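Local atomic coordinates of imelysin-like protein (Psychrobacter arcticus, PDB entry 3PF0), a protein that is of unknown function, though as a member of the imelysin-like (peptidase M75) family it is regarded as a putative metalloendopeptidase. Residues A[50-53]-A[54-58]; A[132-135]-A[136-140]; A[196-199]-A[200-204]; A[330-333]-A[334-338]. All blocks are in the same frame, centred on the assembly; numbering follows the deposited sequence.

Contact 1: residues A[50-53]-A[54-58]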
loop_
_atom_site.group_PDB
_atom_site.type_symbol
_atom_site.label_atom_id
_atom_site.label_comp_id
_atom_site.label_asym_id
_atom_site.label_seq_id
_atom_site.Cartn_x
_atom_site.Cartn_y
_atom_site.Cartn_z
ATOM N N THR A 50 28.584 -2.199 0.584
ATOM C CA THR A 50 27.543 -3.088 0.038
ATOM C C THR A 50 26.176 -2.632 0.555
ATOM O O THR A 50 25.221 -2.567 -0.222
ATOM C CB THR A 50 27.839 -4.565 0.398
ATOM O OG1 THR A 50 29.033 -4.963 -0.265
ATOM C CG2 THR A 50 26.697 -5.529 0.023
ATOM N N GLU A 51 26.104 -2.290 1.860
ATOM C CA GLU A 51 24.895 -1.819 2.524
ATOM C C GLU A 51 24.461 -0.476 1.944
ATOM O O GLU A 51 23.289 -0.322 1.614
ATOM C CB GLU A 51 25.136 -1.706 4.030
ATOM C CG GLU A 51 23.884 -1.871 4.866
ATOM C CD GLU A 51 24.190 -2.033 6.340
ATOM O OE1 GLU A 51 24.738 -3.092 6.722
ATOM O OE2 GLU A 51 23.891 -1.096 7.114
ATOM N N LYS A 52 25.410 0.478 1.787
ATOM C CA LYS A 52 25.163 1.801 1.204
ATOM C C LYS A 52 24.568 1.661 -0.216
ATOM O O LYS A 52 23.558 2.305 -0.517
ATOM C CB LYS A 52 26.468 2.621 1.177
ATOM C CG LYS A 52 26.339 4.020 0.582
ATOM C CD LYS A 52 27.689 4.707 0.492
ATOM C CE LYS A 52 27.580 6.129 0.013
ATOM N NZ LYS A 52 28.924 6.737 -0.159
ATOM N N THR A 53 25.181 0.793 -1.055
ATOM C CA THR A 53 24.786 0.499 -2.442
ATOM C C THR A 53 23.363 -0.101 -2.475
ATOM O O THR A 53 22.553 0.325 -3.305
ATOM C CB THR A 53 25.838 -0.431 -3.098
ATOM O OG1 THR A 53 27.104 0.239 -3.133
ATOM C CG2 THR A 53 25.461 -0.862 -4.513
ATOM N N TYR A 54 23.056 -1.061 -1.569
ATOM C CA TYR A 54 21.733 -1.693 -1.513
ATOM C C TYR A 54 20.654 -0.670 -1.145
ATOM O O TYR A 54 19.648 -0.594 -1.850
ATOM C CB TYR A 54 21.708 -2.900 -0.556
ATOM C CG TYR A 54 20.329 -3.498 -0.364
ATOM C CD1 TYR A 54 19.724 -4.246 -1.372
ATOM C CD2 TYR A 54 19.630 -3.317 0.824
ATOM C CE1 TYR A 54 18.448 -4.785 -1.207
ATOM C CE2 TYR A 54 18.349 -3.845 1.000
ATOM C CZ TYR A 54 17.765 -4.582 -0.017
ATOM O OH TYR A 54 16.509 -5.102 0.163
ATOM N N LEU A 55 20.878 0.126 -0.075
ATOM C CA LEU A 55 19.952 1.163 0.407
ATOM C C LEU A 55 19.731 2.259 -0.654
ATOM O O LEU A 55 18.614 2.751 -0.782
ATOM C CB LEU A 55 20.446 1.784 1.729
ATOM C CG LEU A 55 20.434 0.880 2.981
ATOM C CD1 LEU A 55 21.306 1.457 4.065
ATOM C CD2 LEU A 55 19.010 0.640 3.510
ATOM N N THR A 56 20.772 2.602 -1.437
ATOM C CA THR A 56 20.684 3.578 -2.535
ATOM C C THR A 56 19.805 2.988 -3.651
ATOM O O THR A 56 18.982 3.706 -4.227
ATOM C CB THR A 56 22.091 3.967 -3.024
ATOM O OG1 THR A 56 22.818 4.513 -1.922
ATOM C CG2 THR A 56 22.069 4.978 -4.159
ATOM N N HIS A 57 19.958 1.676 -3.919
ATOM C CA HIS A 57 19.189 0.953 -4.930
ATOM C C HIS A 57 17.697 0.850 -4.496
ATOM O O HIS A 57 16.806 0.976 -5.337
ATOM C CB HIS A 57 19.836 -0.428 -5.188
ATOM C CG HIS A 57 18.876 -1.513 -5.552
ATOM N ND1 HIS A 57 18.440 -1.681 -6.849
ATOM C CD2 HIS A 57 18.306 -2.459 -4.772
ATOM C CE1 HIS A 57 17.606 -2.705 -6.816
ATOM N NE2 HIS A 57 17.499 -3.207 -5.588
ATOM N N VAL A 58 17.438 0.664 -3.192
ATOM C CA VAL A 58 16.084 0.551 -2.638
ATOM C C VAL A 58 15.346 1.894 -2.808
ATOM O O VAL A 58 14.182 1.910 -3.219
ATOM C CB VAL A 58 16.147 0.070 -1.158
ATOM C CG1 VAL A 58 14.905 0.467 -0.360
ATOM C CG2 VAL A 58 16.385 -1.437 -1.091
#
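The carbonyl oxygen of Lys-52 is held by two donors of one residue. Thr-56 OG1 lies 2.7 Å from Lys-52 O, and Thr-56 N donates to Lys-52 O at 2.9 Å. They come from opposite faces of the carbonyl plane: the hydroxyl stands well above it, 38° out and not on a lone pair, whereas the amide is more modestly tilted to the other side. Thr-56 can do this because OG1 sits beside its own backbone N and anti to its carbonyl carbon (chi1 -59°), which turns the hydroxyl back to the preceding turn. An alanine in this place has no hydroxyl, and Lys-52 O would probably be left with the backbone N-H as its one donor from this residue, the grip on its other face gone. Such return of a threonine hydroxyl to the carbonyl four residues earlier is a common habit inside alpha-helices, and this is an early part of helix 48-84. Thr-53 repeats it one turn back, its OG1 bonding to Glu-49 O. The straightest backbone bond is that of Leu-55 N to Glu-51 O, 3.0 Å long with an N-H...O angle of 172°. Leu-55 CG lies 3.4 Å from the same oxygen. On the buried side, Val-58 CG2 lies 3.6 Å above one face of the Tyr-54 ring, toward the rim. Leu-288 and Ile-291 of helix 286-292 also touch Tyr-54, and Tyr-54 OH bonds to Trp-230 NE1. His-57 ties into Asp-61 through ND1 and Asp-285 through NE2.

Contact 2: residues A[132-135]-A[136-140]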
loop_
_atom_site.group_PDB
_atom_site.type_symbol
_atom_site.label_atom_id
_atom_site.label_comp_id
_atom_site.label_asym_id
_atom_site.label_seq_id
_atom_site.Cartn_x
_atom_site.Cartn_y
_atom_site.Cartn_z
ATOM N N TYR A 132 -7.162 3.786 6.668
ATOM C CA TYR A 132 -7.377 2.347 6.845
ATOM C C TYR A 132 -6.499 1.811 7.990
ATOM O O TYR A 132 -5.339 2.186 8.063
ATOM C CB TYR A 132 -7.039 1.605 5.520
ATOM C CG TYR A 132 -7.359 0.127 5.531
ATOM C CD1 TYR A 132 -8.622 -0.336 5.170
ATOM C CD2 TYR A 132 -6.414 -0.809 5.937
ATOM C CE1 TYR A 132 -8.934 -1.689 5.212
ATOM C CE2 TYR A 132 -6.713 -2.169 5.973
ATOM C CZ TYR A 132 -7.977 -2.602 5.614
ATOM O OH TYR A 132 -8.294 -3.934 5.665
ATOM N N PRO A 133 -6.979 0.909 8.865
ATOM C CA PRO A 133 -8.353 0.367 8.970
ATOM C C PRO A 133 -9.398 1.450 9.285
ATOM O O PRO A 133 -9.056 2.556 9.696
ATOM C CB PRO A 133 -8.249 -0.627 10.142
ATOM C CG PRO A 133 -6.782 -0.923 10.293
ATOM C CD PRO A 133 -6.108 0.367 9.923
ATOM N N ASP A 134 -10.671 1.135 9.064
ATOM C CA ASP A 134 -11.794 2.010 9.388
ATOM C C ASP A 134 -12.843 1.138 10.074
ATOM O O ASP A 134 -13.929 0.912 9.537
ATOM C CB ASP A 134 -12.332 2.740 8.144
ATOM C CG ASP A 134 -13.519 3.659 8.391
ATOM O OD1 ASP A 134 -13.691 4.121 9.545
ATOM O OD2 ASP A 134 -14.267 3.925 7.432
ATOM N N GLU A 135 -12.490 0.637 11.267
ATOM C CA GLU A 135 -13.307 -0.260 12.092
ATOM C C GLU A 135 -14.701 0.292 12.419
ATOM O O GLU A 135 -15.624 -0.500 12.616
ATOM C CB GLU A 135 -12.578 -0.584 13.405
ATOM C CG GLU A 135 -11.479 -1.617 13.240
ATOM C CD GLU A 135 -10.487 -1.721 14.382
ATOM O OE1 GLU A 135 -10.915 -1.698 15.561
ATOM O OE2 GLU A 135 -9.276 -1.866 14.093
ATOM N N ARG A 136 -14.853 1.629 12.483
ATOM C CA ARG A 136 -16.124 2.263 12.837
ATOM C C ARG A 136 -16.898 2.773 11.615
ATOM O O ARG A 136 -17.974 3.342 11.789
ATOM C CB ARG A 136 -15.907 3.401 13.853
ATOM C CG ARG A 136 -15.438 2.887 15.204
ATOM C CD ARG A 136 -15.407 3.951 16.274
ATOM N NE ARG A 136 -14.920 3.391 17.534
ATOM C CZ ARG A 136 -15.210 3.867 18.739
ATOM N NH1 ARG A 136 -15.999 4.927 18.870
ATOM N NH2 ARG A 136 -14.718 3.285 19.822
ATOM N N GLY A 137 -16.377 2.536 10.410
ATOM C CA GLY A 137 -17.021 2.940 9.163
ATOM C C GLY A 137 -17.282 4.430 9.055
ATOM O O GLY A 137 -18.371 4.848 8.657
ATOM N N LEU A 138 -16.279 5.236 9.417
ATOM C CA LEU A 138 -16.345 6.693 9.410
ATOM C C LEU A 138 -16.322 7.290 7.990
ATOM O O LEU A 138 -16.832 8.393 7.793
ATOM C CB LEU A 138 -15.172 7.261 10.228
ATOM C CG LEU A 138 -15.087 6.898 11.719
ATOM C CD1 LEU A 138 -13.840 7.500 12.347
ATOM C CD2 LEU A 138 -16.333 7.350 12.485
ATOM N N VAL A 139 -15.734 6.578 7.013
ATOM C CA VAL A 139 -15.605 7.050 5.627
ATOM C C VAL A 139 -16.998 7.204 4.946
ATOM O O VAL A 139 -17.297 8.284 4.430
ATOM C CB VAL A 139 -14.649 6.149 4.791
ATOM C CG1 VAL A 139 -14.674 6.522 3.309
ATOM C CG2 VAL A 139 -13.223 6.208 5.326
ATOM N N HIS A 140 -17.838 6.148 4.980
ATOM C CA HIS A 140 -19.160 6.096 4.342
ATOM C C HIS A 140 -20.053 7.343 4.602
ATOM O O HIS A 140 -20.415 8.042 3.645
ATOM C CB HIS A 140 -19.912 4.820 4.767
ATOM C CG HIS A 140 -21.321 4.766 4.258
ATOM N ND1 HIS A 140 -21.598 4.553 2.914
ATOM C CD2 HIS A 140 -22.487 4.942 4.923
ATOM C CE1 HIS A 140 -22.916 4.593 2.808
ATOM N NE2 HIS A 140 -23.498 4.822 3.991
HETATM O O HOH W 1 -13.038 3.773 12.158
#
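Both oxygens of the Asp-134 carboxylate take up backbone N-H groups at the entry to helix 138-149. Leu-138 N donates to Asp-134 OD1 at 2.8 Å, with an N-H...O angle of 157°, and OD1 accepts it with its syn lone pair, on the side of the other oxygen. Val-139 N reaches Asp-134 OD2 at 3.1 Å, also on the syn side but 26° out of the carboxylate plane. The pairs are thus sorted, one amide to each oxygen, and the carboxylate is fixed against rotation. Apolar atoms back it: Val-139 CG2 lies 3.3 Å from Asp-134 OD2, and Leu-138 CB is 3.5 Å from Asp-134 OD1. A water adds a third link, donating to Asp-134 OD1 at 2.7 Å while accepting from Arg-136 N at 2.8 Å.

The type I beta turn from Asp-134 to Gly-137 sets up this arrangement. It is closed by Gly-137 N and Asp-134 O, 3.1 Å apart. Gly-137 then adopts a positive phi, an easy conformation for a residue without a side chain, and the chain passes into the helix. With CG anti to its backbone N (chi1 179°), Asp-134 extends across the turn to the incoming amides. Further out, Tyr-132 anchors the loop through its OH to His-259 O and touches Ala-245 of helix 225-250, while Leu-138 rests on Val-164. The carboxylate therefore meets amide groups at the positive end of the helix dipole, which would probably stabilise its negative charge as well as the helix start.

Contact 3: residues A[196-199]-A[200-204]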
loop_
_atom_site.group_PDB
_atom_site.type_symbol
_atom_site.label_atom_id
_atom_site.label_comp_id
_atom_site.label_asym_id
_atom_site.label_seq_id
_atom_site.Cartn_x
_atom_site.Cartn_y
_atom_site.Cartn_z
ATOM N N LEU A 196 -5.153 14.418 -3.389
ATOM C CA LEU A 196 -4.363 13.192 -3.290
ATOM C C LEU A 196 -3.074 13.323 -4.114
ATOM O O LEU A 196 -1.997 13.057 -3.585
ATOM C CB LEU A 196 -5.200 11.997 -3.752
ATOM C CG LEU A 196 -4.643 10.605 -3.528
ATOM C CD1 LEU A 196 -4.193 10.419 -2.105
ATOM C CD2 LEU A 196 -5.702 9.579 -3.840
ATOM N N GLY A 197 -3.195 13.803 -5.351
ATOM C CA GLY A 197 -2.064 14.057 -6.244
ATOM C C GLY A 197 -1.004 14.955 -5.634
ATOM O O GLY A 197 0.184 14.619 -5.659
ATOM N N THR A 198 -1.440 16.062 -5.007
ATOM C CA THR A 198 -0.563 17.032 -4.337
ATOM C C THR A 198 0.218 16.364 -3.189
ATOM O O THR A 198 1.416 16.587 -3.071
ATOM C CB THR A 198 -1.387 18.226 -3.825
ATOM O OG1 THR A 198 -2.027 18.855 -4.934
ATOM C CG2 THR A 198 -0.537 19.256 -3.058
ATOM N N ARG A 199 -0.458 15.546 -2.361
ATOM C CA ARG A 199 0.172 14.874 -1.222
ATOM C C ARG A 199 1.206 13.844 -1.679
ATOM O O ARG A 199 2.287 13.776 -1.100
ATOM C CB ARG A 199 -0.884 14.209 -0.323
ATOM C CG ARG A 199 -1.691 15.213 0.483
ATOM C CD ARG A 199 -2.786 14.538 1.297
ATOM N NE ARG A 199 -3.608 15.530 1.997
ATOM C CZ ARG A 199 -3.309 16.057 3.180
ATOM N NH1 ARG A 199 -2.211 15.678 3.827
ATOM N NH2 ARG A 199 -4.111 16.952 3.735
ATOM N N LEU A 200 0.878 13.059 -2.718
ATOM C CA LEU A 200 1.755 12.024 -3.267
ATOM C C LEU A 200 3.001 12.609 -3.934
ATOM O O LEU A 200 4.087 12.036 -3.791
ATOM C CB LEU A 200 0.989 11.131 -4.264
ATOM C CG LEU A 200 -0.137 10.276 -3.661
ATOM C CD1 LEU A 200 -1.012 9.673 -4.744
ATOM C CD2 LEU A 200 0.411 9.201 -2.781
ATOM N N LYS A 201 2.856 13.740 -4.652
ATOM C CA LYS A 201 3.994 14.391 -5.306
ATOM C C LYS A 201 4.915 15.000 -4.267
ATOM O O LYS A 201 6.133 14.967 -4.441
ATOM C CB LYS A 201 3.535 15.450 -6.311
ATOM C CG LYS A 201 3.426 14.888 -7.723
ATOM C CD LYS A 201 2.628 15.797 -8.648
ATOM C CE LYS A 201 1.203 15.326 -8.808
ATOM N NZ LYS A 201 0.245 16.462 -8.900
ATOM N N ASP A 202 4.346 15.499 -3.162
ATOM C CA ASP A 202 5.129 16.079 -2.076
ATOM C C ASP A 202 5.981 15.006 -1.396
ATOM O O ASP A 202 7.119 15.293 -1.047
ATOM C CB ASP A 202 4.217 16.787 -1.065
ATOM C CG ASP A 202 3.684 18.143 -1.520
ATOM O OD1 ASP A 202 3.746 18.436 -2.750
ATOM O OD2 ASP A 202 3.190 18.907 -0.655
ATOM N N ILE A 203 5.443 13.767 -1.249
ATOM C CA ILE A 203 6.151 12.627 -0.652
ATOM C C ILE A 203 7.271 12.182 -1.601
ATOM O O ILE A 203 8.398 11.985 -1.138
ATOM C CB ILE A 203 5.184 11.470 -0.280
ATOM C CG1 ILE A 203 4.252 11.912 0.871
ATOM C CG2 ILE A 203 5.949 10.181 0.110
ATOM C CD1 ILE A 203 2.987 11.206 0.907
ATOM N N GLU A 204 6.966 12.062 -2.918
ATOM C CA GLU A 204 7.937 11.723 -3.963
ATOM C C GLU A 204 9.116 12.733 -3.972
ATOM O O GLU A 204 10.273 12.307 -4.006
ATOM C CB GLU A 204 7.254 11.694 -5.343
ATOM C CG GLU A 204 8.191 11.305 -6.477
ATOM C CD GLU A 204 7.776 11.693 -7.883
ATOM O OE1 GLU A 204 6.606 12.091 -8.087
ATOM O OE2 GLU A 204 8.630 11.577 -8.790
#
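The middle of helix 183-214, which has a buried flank and an outward one, carries this contact. On the buried flank Leu-196 and Leu-200, one turn apart, cross obliquely: Leu-196 CG and Leu-200 CD1 meet at 3.9 Å. Their first torsions differ. Leu-196 sets CG anti to its backbone N (chi1 -171°), while Leu-200 keeps CG beside its own N (chi1 -66°), which tips the branch back over the previous turn and leaves Leu-200 CG 3.3 Å from Leu-196 O. Leu-200 N donates to that oxygen at 3.0 Å. Ile-203 behaves similarly, its CD1 folding to 3.3 Å from Arg-199 O.

Gly-197 has no side chain, and the bent chain of Lys-201 lies close over it, with Lys-201 CE 3.4 Å from Gly-197 O. Lys-201 NZ ends in a salt bridge with Asp-75 of helix 48-84. Replacing this lysine by a leucine would probably leave the Asp-75 carboxylate without its mate and remove the ionic tie between the two helices. On the outward flank Asp-202 OD1 stands 3.0 Å from Thr-198 O. These are two acceptors, so the approach is not a bond; Thr-198 O instead accepts a hydrogen bond from Asp-202 N at 3.1 Å. Arg-199 reaches across to helix 125-129, where NH1 bonds to Ser-125 OG and the guanidinium makes a cation-pi contact with Tyr-128.

Leu-196 and Leu-200 both bear on Ser-74 of helix 48-84 and Ile-129 of helix 125-129, a residue spacing of four that presents one apolar stripe, as in helices packed within an all-alpha bundle.

Contact 4: residues A[330-333]-A[334-338]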
loop_
_atom_site.group_PDB
_atom_site.type_symbol
_atom_site.label_atom_id
_atom_site.label_comp_id
_atom_site.label_asym_id
_atom_site.label_seq_id
_atom_site.Cartn_x
_atom_site.Cartn_y
_atom_site.Cartn_z
ATOM N N GLN A 330 -9.873 -18.914 3.002
ATOM C CA GLN A 330 -9.494 -17.667 3.676
ATOM C C GLN A 330 -8.478 -17.976 4.778
ATOM O O GLN A 330 -7.528 -17.205 4.975
ATOM C CB GLN A 330 -10.729 -16.961 4.257
ATOM C CG GLN A 330 -11.694 -16.393 3.212
ATOM C CD GLN A 330 -12.982 -15.900 3.840
ATOM O OE1 GLN A 330 -13.386 -16.330 4.927
ATOM N NE2 GLN A 330 -13.668 -14.995 3.163
ATOM N N GLN A 331 -8.665 -19.131 5.463
ATOM C CA GLN A 331 -7.778 -19.634 6.514
ATOM C C GLN A 331 -6.426 -20.019 5.911
ATOM O O GLN A 331 -5.391 -19.708 6.500
ATOM C CB GLN A 331 -8.417 -20.828 7.258
ATOM C CG GLN A 331 -7.703 -21.220 8.565
ATOM C CD GLN A 331 -7.562 -20.074 9.548
ATOM O OE1 GLN A 331 -8.544 -19.455 9.969
ATOM N NE2 GLN A 331 -6.329 -19.754 9.918
ATOM N N GLU A 332 -6.442 -20.668 4.723
ATOM C CA GLU A 332 -5.254 -21.059 3.958
ATOM C C GLU A 332 -4.421 -19.827 3.584
ATOM O O GLU A 332 -3.190 -19.852 3.695
ATOM C CB GLU A 332 -5.685 -21.790 2.687
ATOM C CG GLU A 332 -5.291 -23.249 2.632
ATOM C CD GLU A 332 -5.427 -23.828 1.239
ATOM O OE1 GLU A 332 -6.576 -23.984 0.762
ATOM O OE2 GLU A 332 -4.378 -24.076 0.601
ATOM N N LEU A 333 -5.102 -18.744 3.145
ATOM C CA LEU A 333 -4.461 -17.486 2.777
ATOM C C LEU A 333 -3.777 -16.875 3.997
ATOM O O LEU A 333 -2.619 -16.461 3.888
ATOM C CB LEU A 333 -5.461 -16.498 2.137
ATOM C CG LEU A 333 -4.919 -15.092 1.779
ATOM C CD1 LEU A 333 -3.743 -15.160 0.789
ATOM C CD2 LEU A 333 -6.012 -14.213 1.226
ATOM N N TYR A 334 -4.468 -16.860 5.158
ATOM C CA TYR A 334 -3.917 -16.339 6.410
ATOM C C TYR A 334 -2.704 -17.150 6.831
ATOM O O TYR A 334 -1.694 -16.560 7.191
ATOM C CB TYR A 334 -4.966 -16.321 7.539
ATOM C CG TYR A 334 -4.383 -15.885 8.868
ATOM C CD1 TYR A 334 -4.051 -14.554 9.103
ATOM C CD2 TYR A 334 -4.104 -16.813 9.867
ATOM C CE1 TYR A 334 -3.466 -14.155 10.302
ATOM C CE2 TYR A 334 -3.513 -16.426 11.067
ATOM C CZ TYR A 334 -3.196 -15.095 11.281
ATOM O OH TYR A 334 -2.634 -14.706 12.471
ATOM N N ASP A 335 -2.803 -18.491 6.778
ATOM C CA ASP A 335 -1.734 -19.432 7.136
ATOM C C ASP A 335 -0.483 -19.220 6.260
ATOM O O ASP A 335 0.629 -19.218 6.793
ATOM C CB ASP A 335 -2.235 -20.880 7.044
ATOM C CG ASP A 335 -3.156 -21.315 8.182
ATOM O OD1 ASP A 335 -3.278 -20.561 9.179
ATOM O OD2 ASP A 335 -3.729 -22.427 8.092
ATOM N N HIS A 336 -0.674 -18.983 4.938
ATOM C CA HIS A 336 0.410 -18.706 3.996
ATOM C C HIS A 336 1.102 -17.386 4.364
ATOM O O HIS A 336 2.333 -17.320 4.330
ATOM C CB HIS A 336 -0.115 -18.654 2.547
ATOM C CG HIS A 336 -0.145 -19.985 1.861
ATOM N ND1 HIS A 336 -1.166 -20.891 2.087
ATOM C CD2 HIS A 336 0.721 -20.517 0.971
ATOM C CE1 HIS A 336 -0.886 -21.945 1.337
ATOM N NE2 HIS A 336 0.238 -21.761 0.642
ATOM N N LEU A 337 0.312 -16.350 4.741
ATOM C CA LEU A 337 0.833 -15.026 5.128
ATOM C C LEU A 337 1.599 -15.098 6.453
ATOM O O LEU A 337 2.611 -14.405 6.616
ATOM C CB LEU A 337 -0.291 -13.972 5.221
ATOM C CG LEU A 337 -0.932 -13.527 3.902
ATOM C CD1 LEU A 337 -2.168 -12.688 4.152
ATOM C CD2 LEU A 337 0.068 -12.786 2.993
ATOM N N THR A 338 1.127 -15.956 7.375
ATOM C CA THR A 338 1.733 -16.204 8.685
ATOM C C THR A 338 3.093 -16.911 8.475
ATOM O O THR A 338 4.060 -16.608 9.189
ATOM C CB THR A 338 0.751 -16.995 9.571
ATOM O OG1 THR A 338 -0.422 -16.198 9.748
ATOM C CG2 THR A 338 1.326 -17.342 10.945
#
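Two donors of His-336 converge on Glu-332 O, one from the ring and one from the backbone. His-336 ND1 lies 2.8 Å from Glu-332 O, which sits at the ring edge in the ring plane; seen from the acceptor, ND1 is above the carbonyl plane, 46° out of it. His-336 N donates to Glu-332 O at 2.9 Å from the opposite face. Two residues on, Tyr-334 O is likewise shared, by Thr-338 OG1 at 2.9 Å and by Thr-338 N. That hydroxyl oxygen also hangs 3.3 Å above one face of the Tyr-334 ring, offset toward its rim.

A second kind of bond joins side chains. Gln-331 NE2 donates to Asp-335 OD1 at 3.2 Å; the acceptor is in the amide plane, but the amide comes to it from above the carboxylate plane, the two flat groups standing 55° apart. A bend at chi2 (55°) folds the glutamine chain round to this place, running beside Tyr-334, whose CD2 is 3.7 Å from Gln-331 NE2.

Apolar packing adds a third kind of interaction. Leu-333 CG and Leu-337 CD1, 4.4 Å apart, lie on the buried side of helix 327-351, and Leu-333 touches Leu-315 of helix 298-316.

On another side Tyr-334 touches Glu-247 and Leu-337 touches Lys-242, both of helix 225-250. The donated bond puts a proton on ND1 of His-336, fixing the ring's rotation, and the nearby carboxylate of Glu-332, which runs alongside the ring, would probably ease a second protonation.

Overall arrangement
The four contacts follow one another along the chain without interleaving. Contact 1 lies near the start of helix 48-84, contact 2 at the entry to helix 138-149, contact 3 in helix 183-214 and contact 4 in helix 327-351. Contacts 2 and 3 are closest, with centres 23 Å apart, and contacts 1 and 2 farthest, at 38 Å, on opposite sides of the chain's centre; contacts 3 and 4 are also opposed, 34 Å apart. None touches another. Helix 48-84 carries contact 1 and packs against contact 3, while helix 225-250 meets side chains from contacts 1, 2 and 4. Shared long helices thus join these separate local contacts into one strand-free fold.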